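Local coordinates for protein apical membrane antigen 1 (Babesia divergens, PDB 4APM) that probably serves at the parasite surface in host cell invasion as a component of the moving junction, and binds a calcium ion, at residues E385-L390 / Y413-E418; I337-S342 / G367-R372. All coordinates share one frame; numbering follows the deposited sequence.

Overall arrangement
Contacts 1 and 2 follow one another along the chain and meet in one mixed beta sheet, their centres about 10 Å apart. Strands 367-368 and 387-389 are neighbours in that sheet, whereas 335-339 is an outermost strand, separated from 367-368 in sheet order by 225-231 and 234-237; the bend of the sheet brings I337 and T388 into side-chain contact. A probable hydrogen bond ties the contacts: T388 OG1 lies 2.7 Å from I338 O. A salt bridge between E385 OE1 and R372 NH1, modelled unusually short, is a second link. Contact 1 is centred about 30 Å from the chain centre, contact 2 about 20 Å, and both lie away from the calcium site of G120 and D122.

Contact 1 of 2, residues E385-L390 / Y413-E418; sequences EVTTAL and YYCSEE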
ATOM      1  N   GLU A 385      28.389  -9.584  -8.717  1.00 56.45           N
ATOM      2  CA  GLU A 385      26.945  -9.448  -8.560  1.00 54.97           C
ATOM      3  C   GLU A 385      26.328 -10.668  -7.883  1.00 49.85           C
ATOM      4  O   GLU A 385      26.051 -11.665  -8.532  1.00 55.66           O
ATOM      5  CB  GLU A 385      26.284  -9.219  -9.915  1.00 51.34           C
ATOM      6  CG  GLU A 385      26.548  -7.851 -10.521  1.00 54.75           C
ATOM      7  CD  GLU A 385      25.747  -7.646 -11.790  1.00 63.25           C
ATOM      8  OE1 GLU A 385      25.017  -8.582 -12.175  1.00 66.54           O
ATOM      9  OE2 GLU A 385      25.842  -6.564 -12.408  1.00 67.84           O
ATOM     10  N   VAL A 386      26.125 -10.575  -6.576  1.00 41.66           N
ATOM     11  CA  VAL A 386      25.400 -11.580  -5.820  1.00 42.88           C
ATOM     12  C   VAL A 386      24.047 -11.964  -6.439  1.00 47.95           C
ATOM     13  O   VAL A 386      23.217 -11.097  -6.754  1.00 47.92           O
ATOM     14  CB  VAL A 386      25.207 -11.102  -4.381  1.00 40.49           C
ATOM     15  CG1 VAL A 386      24.512 -12.161  -3.548  1.00 42.44           C
ATOM     16  CG2 VAL A 386      26.559 -10.725  -3.782  1.00 36.86           C
ATOM     17  N   THR A 387      23.853 -13.264  -6.653  1.00 45.81           N
ATOM     18  CA  THR A 387      22.555 -13.812  -7.046  1.00 41.39           C
ATOM     19  C   THR A 387      21.990 -14.653  -5.906  1.00 43.16           C
ATOM     20  O   THR A 387      22.746 -15.124  -5.054  1.00 42.39           O
ATOM     21  CB  THR A 387      22.664 -14.675  -8.305  1.00 43.55           C
ATOM     22  OG1 THR A 387      23.849 -15.477  -8.237  1.00 49.36           O
ATOM     23  CG2 THR A 387      22.709 -13.810  -9.543  1.00 40.42           C
ATOM     24  N   THR A 388      20.659 -14.753  -5.824  1.00 42.19           N
ATOM     25  CA  THR A 388      20.016 -15.677  -4.877  1.00 39.29           C
ATOM     26  C   THR A 388      18.966 -16.540  -5.584  1.00 42.27           C
ATOM     27  O   THR A 388      18.516 -16.212  -6.689  1.00 42.95           O
ATOM     28  CB  THR A 388      19.329 -14.967  -3.681  1.00 42.23           C
ATOM     29  OG1 THR A 388      18.171 -14.258  -4.135  1.00 45.94           O
ATOM     30  CG2 THR A 388      20.264 -14.018  -2.948  1.00 36.89           C
ATOM     31  N   ALA A 389      18.562 -17.622  -4.922  1.00 42.11           N
ATOM     32  CA  ALA A 389      17.569 -18.554  -5.466  1.00 45.73           C
ATOM     33  C   ALA A 389      17.121 -19.532  -4.382  1.00 41.90           C
ATOM     34  O   ALA A 389      17.847 -19.773  -3.428  1.00 48.73           O
ATOM     35  CB  ALA A 389      18.138 -19.303  -6.667  1.00 44.63           C
ATOM     36  N   LEU A 390      15.897 -20.040  -4.501  1.00 46.45           N
ATOM     37  CA  LEU A 390      15.332 -20.990  -3.526  1.00 46.71           C
ATOM     38  C   LEU A 390      15.848 -22.433  -3.723  1.00 44.32           C
ATOM     39  O   LEU A 390      15.614 -23.295  -2.883  1.00 44.14           O
ATOM     40  CB  LEU A 390      13.810 -20.991  -3.648  1.00 50.90           C
ATOM     41  CG  LEU A 390      12.928 -20.329  -2.588  1.00 51.79           C
ATOM     42  CD1 LEU A 390      13.730 -19.575  -1.551  1.00 52.77           C
ATOM     43  CD2 LEU A 390      11.910 -19.434  -3.270  1.00 45.88           C
ATOM     44  N   TYR A 413      19.895 -20.277  -1.276  1.00 42.51           N
ATOM     45  CA  TYR A 413      21.256 -20.253  -1.796  1.00 46.98           C
ATOM     46  C   TYR A 413      21.626 -18.916  -2.407  1.00 50.35           C
ATOM     47  O   TYR A 413      20.800 -18.278  -3.080  1.00 48.56           O
ATOM     48  CB  TYR A 413      21.435 -21.354  -2.840  1.00 45.69           C
ATOM     49  CG  TYR A 413      20.946 -22.673  -2.332  1.00 52.97           C
ATOM     50  CD1 TYR A 413      21.743 -23.448  -1.491  1.00 48.10           C
ATOM     51  CD2 TYR A 413      19.637 -23.092  -2.579  1.00 53.24           C
ATOM     52  CE1 TYR A 413      21.282 -24.641  -0.977  1.00 49.30           C
ATOM     53  CE2 TYR A 413      19.160 -24.285  -2.058  1.00 54.49           C
ATOM     54  CZ  TYR A 413      19.994 -25.052  -1.261  1.00 54.12           C
ATOM     55  OH  TYR A 413      19.537 -26.231  -0.743  1.00 54.31           O
ATOM     56  N   TYR A 414      22.884 -18.524  -2.209  1.00 46.73           N
ATOM     57  CA  TYR A 414      23.439 -17.364  -2.881  1.00 50.79           C
ATOM     58  C   TYR A 414      24.858 -17.585  -3.423  1.00 53.25           C
ATOM     59  O   TYR A 414      25.576 -18.486  -2.986  1.00 51.20           O
ATOM     60  CB  TYR A 414      23.357 -16.119  -1.986  1.00 42.66           C
ATOM     61  CG  TYR A 414      24.291 -16.090  -0.797  1.00 41.01           C
ATOM     62  CD1 TYR A 414      23.927 -16.671   0.416  1.00 41.70           C
ATOM     63  CD2 TYR A 414      25.474 -15.360  -0.839  1.00 44.72           C
ATOM     64  CE1 TYR A 414      24.752 -16.592   1.528  1.00 38.37           C
ATOM     65  CE2 TYR A 414      26.314 -15.290   0.264  1.00 42.04           C
ATOM     66  CZ  TYR A 414      25.943 -15.896   1.445  1.00 41.11           C
ATOM     67  OH  TYR A 414      26.766 -15.794   2.550  1.00 43.34           O
ATOM     68  N   CYS A 415      25.237 -16.757  -4.391  1.00 54.26           N
ATOM     69  CA  CYS A 415      26.527 -16.860  -5.043  1.00 57.49           C
ATOM     70  C   CYS A 415      27.492 -15.779  -4.586  1.00 63.78           C
ATOM     71  O   CYS A 415      27.270 -14.592  -4.842  1.00 68.22           O
ATOM     72  CB  CYS A 415      26.362 -16.761  -6.539  1.00 59.52           C
ATOM     73  SG  CYS A 415      27.880 -17.177  -7.402  1.00 66.58           S
ATOM     74  N   SER A 416      28.583 -16.202  -3.959  1.00 56.10           N
ATOM     75  CA  SER A 416      29.510 -15.290  -3.313  1.00 56.84           C
ATOM     76  C   SER A 416      30.948 -15.532  -3.799  1.00 66.13           C
ATOM     77  O   SER A 416      31.253 -16.592  -4.354  1.00 70.37           O
ATOM     78  CB  SER A 416      29.412 -15.467  -1.805  1.00 57.56           C
ATOM     79  OG  SER A 416      30.435 -14.764  -1.144  1.00 61.71           O
ATOM     80  N   GLU A 417      31.815 -14.532  -3.626  1.00 68.10           N
ATOM     81  CA  GLU A 417      33.244 -14.657  -3.974  1.00 66.50           C
ATOM     82  C   GLU A 417      34.062 -15.289  -2.836  1.00 65.60           C
ATOM     83  O   GLU A 417      35.182 -15.760  -3.057  1.00 65.30           O
ATOM     84  CB  GLU A 417      33.852 -13.294  -4.313  1.00 66.30           C
ATOM     85  CG  GLU A 417      33.574 -12.765  -5.710  1.00 65.91           C
ATOM     86  CD  GLU A 417      33.981 -11.299  -5.861  1.00 75.26           C
ATOM     87  OE1 GLU A 417      33.990 -10.559  -4.842  1.00 68.95           O
ATOM     88  OE2 GLU A 417      34.278 -10.876  -7.000  1.00 73.72           O
ATOM     89  N   GLU A 418      33.525 -15.244  -1.617  1.00 58.78           N
ATOM     90  CA  GLU A 418      34.166 -15.859  -0.460  1.00 61.35           C
ATOM     91  C   GLU A 418      33.954 -17.385  -0.487  1.00 66.55           C
ATOM     92  O   GLU A 418      32.928 -17.874  -0.969  1.00 70.82           O
ATOM     93  CB  GLU A 418      33.623 -15.227   0.835  0.60 62.24           C
ATOM     94  CG  GLU A 418      33.929 -15.987   2.124  0.60 70.35           C
ATOM     95  CD  GLU A 418      35.293 -15.654   2.719  0.60 76.56           C
ATOM     96  OE1 GLU A 418      36.268 -15.498   1.951  0.60 81.02           O
ATOM     97  OE2 GLU A 418      35.398 -15.579   3.963  0.60 73.34           O
TER
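T388 and Y414 meet through the inner parts of their side chains, each set by its first torsion. In T388, chi1 70° sets OG1 between the backbone N and the carbonyl carbon, which leaves CG2 anti to the carbonyl carbon; CG2 meets Y414 CB at 3.9 Å, the two side chains crossing obliquely. In Y414 (chi1 71°) CG takes the place that OG1 has in T388, and the ring leads away from T388; V386 CG1 touches it only loosely, 4.3 Å from CD2. Both threonine hydroxyls are satisfied beyond the pair of strands by carbonyl oxygens, T387 OG1 hydrogen-bonded to K396 O and T388 OG1 probably to I338 O. T387 OG1 also rests 3.3 Å from C415 CB; SG of that cysteine is disulfide-bonded to C397.

The backbones run antiparallel. A389 and Y413 form a hydrogen-bonded pair, with A389 N to Y413 O and Y413 N to A389 O both at 3.0 Å, and T388 with Y414 is the adjoining non-hydrogen-bonded pair. Next to it C415 N donates to T387 O at 3.1 Å. Beyond the pair, the Y413 ring brings its edge to L390 O, with CE2 at 3.8 Å.

Strand 387-389 sits in the mixed sheet between 367-368, to which T388 is joined by backbone bonding to G367, and 410-416, whose far side pairs with 400-406, where the Y414 ring stacks on H402.

Contact 2 of 2, residues I337-S342 / G367-R372; sequences IIDAGS and GYIEPR
I337 and I369 make the apolar part of this contact: their CG2 methyls meet at 3.7 Å, with the side chains crossing at about a right angle. In I369, CG2 is anti to the carbonyl carbon. I226 of strand 225-231 also touches I337, D339 and I369.

Carbon-to-oxygen packing comes second. I337 (chi1 -65°) turns CG1 over the backbone of the other segment, 3.4 Å from Y368 O and 3.8 Å from G367 CA, and its CD1 follows at 3.6 Å from the same oxygen. G367 admits CG1 this close because it has no side chain on the side facing I337. I369 CG2 passes 4.1 Å from D339 OD1, these side chains too being nearly perpendicular.

Of the backbone hydrogen bonds, S342 N to D339 O at 3.2 Å closes a type II turn, in which G341 takes the positive phi (85°) suited to glycine. I337 and D339 are backbone-bonded to I226 and D224, and G367 to T388.

The contact is side-chain packing between an outer strand, 335-339, and the non-adjacent 367-368 with the residue following it, across one mixed, strongly bent sheet of AMA1, a family of the PAN clan.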
ATOM      1  N   ILE A 337      13.017 -11.096  -5.623  1.00 31.94           N
ATOM      2  CA  ILE A 337      14.280 -11.753  -5.339  1.00 32.83           C
ATOM      3  C   ILE A 337      14.261 -12.136  -3.852  1.00 36.01           C
ATOM      4  O   ILE A 337      13.870 -11.316  -3.013  1.00 33.77           O
ATOM      5  CB  ILE A 337      15.443 -10.766  -5.558  1.00 37.59           C
ATOM      6  CG1 ILE A 337      15.546 -10.366  -7.018  1.00 36.80           C
ATOM      7  CG2 ILE A 337      16.756 -11.301  -4.997  1.00 37.47           C
ATOM      8  CD1 ILE A 337      14.921  -9.019  -7.316  1.00 43.48           C
ATOM      9  N   ILE A 338      14.636 -13.368  -3.507  1.00 32.22           N
ATOM     10  CA  ILE A 338      14.661 -13.701  -2.094  1.00 35.24           C
ATOM     11  C   ILE A 338      15.918 -13.139  -1.427  1.00 36.68           C
ATOM     12  O   ILE A 338      16.994 -13.081  -2.040  1.00 38.08           O
ATOM     13  CB  ILE A 338      14.435 -15.209  -1.781  1.00 39.81           C
ATOM     14  CG1 ILE A 338      14.168 -15.395  -0.284  1.00 41.73           C
ATOM     15  CG2 ILE A 338      15.628 -16.062  -2.201  1.00 39.32           C
ATOM     16  CD1 ILE A 338      14.251 -16.829   0.192  1.00 50.27           C
ATOM     17  N   ASP A 339      15.746 -12.637  -0.211  1.00 36.30           N
ATOM     18  CA  ASP A 339      16.833 -12.037   0.543  1.00 37.45           C
ATOM     19  C   ASP A 339      16.402 -11.852   1.998  1.00 37.53           C
ATOM     20  O   ASP A 339      15.501 -11.079   2.275  1.00 41.71           O
ATOM     21  CB  ASP A 339      17.242 -10.693  -0.075  1.00 37.72           C
ATOM     22  CG  ASP A 339      18.386 -10.041   0.666  1.00 47.35           C
ATOM     23  OD1 ASP A 339      19.483 -10.643   0.719  1.00 50.08           O
ATOM     24  OD2 ASP A 339      18.185  -8.941   1.224  1.00 56.20           O
ATOM     25  N   ALA A 340      17.015 -12.604   2.914  1.00 34.72           N
ATOM     26  CA  ALA A 340      16.632 -12.590   4.328  1.00 33.60           C
ATOM     27  C   ALA A 340      16.712 -11.203   4.924  1.00 34.93           C
ATOM     28  O   ALA A 340      17.692 -10.497   4.714  1.00 34.81           O
ATOM     29  CB  ALA A 340      17.516 -13.547   5.126  1.00 39.37           C
ATOM     30  N   GLY A 341      15.702 -10.839   5.713  1.00 33.96           N
ATOM     31  CA  GLY A 341      15.657  -9.542   6.379  1.00 31.67           C
ATOM     32  C   GLY A 341      15.092  -8.389   5.555  1.00 35.19           C
ATOM     33  O   GLY A 341      14.859  -7.297   6.085  1.00 34.41           O
ATOM     34  N   SER A 342      14.872  -8.612   4.262  1.00 31.11           N
ATOM     35  CA  SER A 342      14.289  -7.563   3.427  1.00 32.58           C
ATOM     36  C   SER A 342      12.753  -7.608   3.356  1.00 35.22           C
ATOM     37  O   SER A 342      12.154  -8.698   3.268  1.00 32.11           O
ATOM     38  CB  SER A 342      14.878  -7.602   2.019  1.00 35.17           C
ATOM     39  OG  SER A 342      14.035  -6.881   1.127  1.00 46.19           O
ATOM     40  N   GLY A 367      17.630 -14.649  -8.772  1.00 38.89           N
ATOM     41  CA  GLY A 367      17.521 -13.206  -8.542  1.00 39.44           C
ATOM     42  C   GLY A 367      18.847 -12.491  -8.340  1.00 43.77           C
ATOM     43  O   GLY A 367      19.770 -13.045  -7.725  1.00 46.82           O
ATOM     44  N   TYR A 368      18.950 -11.263  -8.854  1.00 40.81           N
ATOM     45  CA  TYR A 368      20.016 -10.345  -8.434  1.00 41.10           C
ATOM     46  C   TYR A 368      19.526  -9.422  -7.342  1.00 42.37           C
ATOM     47  O   TYR A 368      18.535  -8.725  -7.533  1.00 41.26           O
ATOM     48  CB  TYR A 368      20.532  -9.531  -9.616  1.00 43.40           C
ATOM     49  CG  TYR A 368      21.202 -10.388 -10.647  1.00 47.18           C
ATOM     50  CD1 TYR A 368      20.454 -11.256 -11.444  1.00 47.91           C
ATOM     51  CD2 TYR A 368      22.594 -10.426 -10.751  1.00 49.86           C
ATOM     52  CE1 TYR A 368      21.066 -12.097 -12.358  1.00 51.31           C
ATOM     53  CE2 TYR A 368      23.216 -11.246 -11.676  1.00 53.65           C
ATOM     54  CZ  TYR A 368      22.445 -12.083 -12.477  1.00 56.73           C
ATOM     55  OH  TYR A 368      23.054 -12.920 -13.386  1.00 57.46           O
ATOM     56  N   ILE A 369      20.196  -9.440  -6.186  1.00 40.17           N
ATOM     57  CA  ILE A 369      19.814  -8.571  -5.070  1.00 40.96           C
ATOM     58  C   ILE A 369      20.081  -7.070  -5.313  1.00 46.41           C
ATOM     59  O   ILE A 369      19.337  -6.218  -4.820  1.00 44.14           O
ATOM     60  CB  ILE A 369      20.448  -9.004  -3.725  1.00 44.15           C
ATOM     61  CG1 ILE A 369      21.972  -8.912  -3.771  1.00 43.80           C
ATOM     62  CG2 ILE A 369      19.968 -10.387  -3.306  1.00 40.26           C
ATOM     63  CD1 ILE A 369      22.623  -8.996  -2.408  1.00 45.23           C
ATOM     64  N   GLU A 370      21.156  -6.753  -6.039  1.00 45.88           N
ATOM     65  CA  GLU A 370      21.539  -5.358  -6.290  1.00 47.06           C
ATOM     66  C   GLU A 370      20.981  -4.895  -7.623  1.00 45.95           C
ATOM     67  O   GLU A 370      21.061  -5.610  -8.618  1.00 41.43           O
ATOM     68  CB  GLU A 370      23.068  -5.187  -6.309  1.00 52.93           C
ATOM     69  CG  GLU A 370      23.733  -5.010  -4.954  1.00 52.31           C
ATOM     70  CD  GLU A 370      23.418  -3.672  -4.312  1.00 66.68           C
ATOM     71  OE1 GLU A 370      23.668  -2.621  -4.948  1.00 67.28           O
ATOM     72  OE2 GLU A 370      22.922  -3.671  -3.162  1.00 74.23           O
ATOM     73  N   PRO A 371      20.446  -3.667  -7.655  1.00 47.98           N
ATOM     74  CA  PRO A 371      20.058  -2.995  -8.889  1.00 49.76           C
ATOM     75  C   PRO A 371      21.193  -2.893  -9.901  1.00 55.20           C
ATOM     76  O   PRO A 371      22.346  -3.159  -9.582  1.00 62.90           O
ATOM     77  CB  PRO A 371      19.686  -1.595  -8.407  1.00 49.50           C
ATOM     78  CG  PRO A 371      19.221  -1.796  -7.006  1.00 47.77           C
ATOM     79  CD  PRO A 371      20.116  -2.868  -6.463  1.00 45.63           C
ATOM     80  N   ARG A 372      20.877  -2.444 -11.103  1.00 61.25           N
ATOM     81  CA  ARG A 372      21.913  -1.975 -12.015  1.00 59.63           C
ATOM     82  C   ARG A 372      21.547  -0.596 -12.593  1.00 54.92           C
ATOM     83  O   ARG A 372      21.084  -0.496 -13.735  1.00 57.50           O
ATOM     84  CB  ARG A 372      22.147  -3.002 -13.129  1.00 60.36           C
ATOM     85  CG  ARG A 372      21.667  -4.404 -12.796  1.00 65.51           C
ATOM     86  CD  ARG A 372      22.687  -5.442 -13.228  1.00 76.47           C
ATOM     87  NE  ARG A 372      22.060  -6.578 -13.891  1.00 79.15           N
ATOM     88  CZ  ARG A 372      22.724  -7.638 -14.338  1.00 83.66           C
ATOM     89  NH1 ARG A 372      24.040  -7.701 -14.196  1.00 87.42           N
ATOM     90  NH2 ARG A 372      22.074  -8.631 -14.932  1.00 83.07           N
TER